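Local coordinates for bromo domain-containing protein (Trypanosoma brucei brucei, PDB 5K29) that is of uncharacterised function but carries a bromodomain, the four-helix module that in its relatives recognises acetylated lysine, and so probably reads such marks, at residues Y10-M15 against Y116-K120. Numbering follows the deposited sequence.
Sequences YPREEM and YISQK
Glu14 OE1 takes two donors from the helix containing 116-120. Tyr116 OH donates to it at 2.7 Å on the anti lone pair, and Lys120 NZ at 2.8 Å on the syn lone pair, also a salt bridge. Two donors near the plane, on opposite lone pairs of one oxygen, should restrain the rotation of the carboxylate, whose plane stands 74° from the Tyr116 ring; the lysine charge probably favours the ionised acid. Tyr116 gets there because its CG lies anti to the backbone N (chi1 170°), sending the phenol across to the first turn of helix 12-21. Lys120 bends at chi2 and chi3, curling its chain past one face of the Tyr116 ring before NZ meets the acid. The rings of Tyr10 and Tyr116 form a T-shaped pair, centroids 5.2 Å apart and planes at 69°: the edge of Tyr116 points at the Tyr10 face, with Tyr116 CE2 3.6 Å and Tyr116 OH 3.2 Å from Tyr10 CD1. Lys120 CE lies in the plane of the Tyr10 ring at its edge, 3.6 Å from Tyr10 CD1. Met15 CE approaches obliquely, 3.6 Å from Tyr116 CE2. Tyr10 OH is hydrogen-bonded to Val72 O, and Leu74 touches Tyr10, Met15 and Tyr116. This packing ties the start of the first helix to the C-terminal end of the last, as expected in the left-handed four-helix bundle of a bromodomain.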
loop_
_atom_site.group_PDB
_atom_site.type_symbol
_atom_site.label_atom_id
_atom_site.label_comp_id
_atom_site.label_asym_id
_atom_site.label_seq_id
_atom_site.Cartn_x
_atom_site.Cartn_y
_atom_site.Cartn_z
ATOM N N TYR A 10 -7.364 10.861 8.260
ATOM C CA TYR A 10 -8.164 10.206 7.230
ATOM C C TYR A 10 -9.073 9.121 7.824
ATOM O O TYR A 10 -8.602 8.324 8.643
ATOM C CB TYR A 10 -7.270 9.617 6.117
ATOM C CG TYR A 10 -6.186 10.546 5.600
ATOM C CD1 TYR A 10 -6.498 11.619 4.771
ATOM C CD2 TYR A 10 -4.848 10.347 5.936
ATOM C CE1 TYR A 10 -5.507 12.467 4.278
ATOM C CE2 TYR A 10 -3.847 11.199 5.461
ATOM C CZ TYR A 10 -4.185 12.261 4.632
ATOM O OH TYR A 10 -3.227 13.121 4.143
ATOM N N PRO A 11 -10.369 9.065 7.415
ATOM C CA PRO A 11 -11.263 8.018 7.949
ATOM C C PRO A 11 -10.921 6.604 7.475
ATOM O O PRO A 11 -10.372 6.423 6.379
ATOM C CB PRO A 11 -12.651 8.444 7.466
ATOM C CG PRO A 11 -12.406 9.302 6.286
ATOM C CD PRO A 11 -11.075 9.955 6.468
ATOM N N ARG A 12 -11.275 5.600 8.305
ATOM C CA ARG A 12 -11.051 4.176 8.053
ATOM C C ARG A 12 -11.622 3.740 6.699
ATOM O O ARG A 12 -10.931 3.045 5.958
ATOM C CB ARG A 12 -11.625 3.330 9.199
ATOM N N GLU A 13 -12.852 4.188 6.359
ATOM C CA GLU A 13 -13.521 3.872 5.088
ATOM C C GLU A 13 -12.676 4.255 3.854
ATOM O O GLU A 13 -12.614 3.482 2.888
ATOM C CB GLU A 13 -14.921 4.517 5.019
ATOM N N GLU A 14 -12.007 5.426 3.909
ATOM C CA GLU A 14 -11.150 5.922 2.824
ATOM C C GLU A 14 -9.848 5.136 2.724
ATOM O O GLU A 14 -9.369 4.890 1.621
ATOM C CB GLU A 14 -10.908 7.440 2.942
ATOM C CG GLU A 14 -12.164 8.258 2.658
ATOM C CD GLU A 14 -12.026 9.768 2.648
ATOM O OE1 GLU A 14 -10.884 10.270 2.547
ATOM O OE2 GLU A 14 -13.071 10.456 2.719
ATOM N N MET A 15 -9.292 4.718 3.874
ATOM C CA MET A 15 -8.066 3.903 3.949
ATOM C C MET A 15 -8.317 2.509 3.422
ATOM O O MET A 15 -7.491 1.984 2.685
ATOM C CB MET A 15 -7.484 3.872 5.380
ATOM C CG MET A 15 -7.114 5.249 5.916
ATOM S SD MET A 15 -5.605 5.908 5.174
ATOM C CE MET A 15 -6.263 6.818 3.809
ATOM N N TYR A 116 -3.962 10.001 -3.738
ATOM C CA TYR A 116 -4.965 10.126 -2.682
ATOM C C TYR A 116 -4.667 11.411 -1.839
ATOM O O TYR A 116 -5.570 12.208 -1.605
ATOM C CB TYR A 116 -5.020 8.863 -1.804
ATOM C CG TYR A 116 -5.870 9.065 -0.566
ATOM C CD1 TYR A 116 -7.255 8.921 -0.613
ATOM C CD2 TYR A 116 -5.297 9.475 0.638
ATOM C CE1 TYR A 116 -8.046 9.172 0.504
ATOM C CE2 TYR A 116 -6.081 9.742 1.758
ATOM C CZ TYR A 116 -7.452 9.552 1.696
ATOM O OH TYR A 116 -8.221 9.768 2.811
ATOM N N ILE A 117 -3.416 11.557 -1.368
ATOM C CA ILE A 117 -2.885 12.706 -0.606
ATOM C C ILE A 117 -3.093 14.006 -1.396
ATOM O O ILE A 117 -3.644 14.958 -0.846
ATOM C CB ILE A 117 -1.385 12.487 -0.274
ATOM C CG1 ILE A 117 -1.178 11.317 0.695
ATOM C CG2 ILE A 117 -0.759 13.757 0.252
ATOM C CD1 ILE A 117 0.306 10.826 0.778
ATOM N N SER A 118 -2.692 14.023 -2.691
ATOM C CA SER A 118 -2.860 15.161 -3.604
ATOM C C SER A 118 -4.336 15.521 -3.734
ATOM O O SER A 118 -4.657 16.702 -3.817
ATOM C CB SER A 118 -2.335 14.829 -4.995
ATOM O OG SER A 118 -1.001 14.354 -4.965
ATOM N N GLN A 119 -5.233 14.511 -3.781
ATOM C CA GLN A 119 -6.676 14.754 -3.903
ATOM C C GLN A 119 -7.258 15.374 -2.628
ATOM O O GLN A 119 -8.064 16.273 -2.739
ATOM C CB GLN A 119 -7.432 13.484 -4.306
ATOM C CG GLN A 119 -7.348 13.161 -5.794
ATOM N N LYS A 120 -6.831 14.914 -1.424
ATOM C CA LYS A 120 -7.270 15.469 -0.130
ATOM C C LYS A 120 -6.817 16.934 0.020
ATOM O O LYS A 120 -7.600 17.774 0.471
ATOM C CB LYS A 120 -6.773 14.610 1.064
ATOM C CG LYS A 120 -7.366 13.203 1.140
ATOM C CD LYS A 120 -8.882 13.140 1.453
ATOM C CE LYS A 120 -9.212 13.199 2.925
ATOM N NZ LYS A 120 -10.667 13.023 3.166
#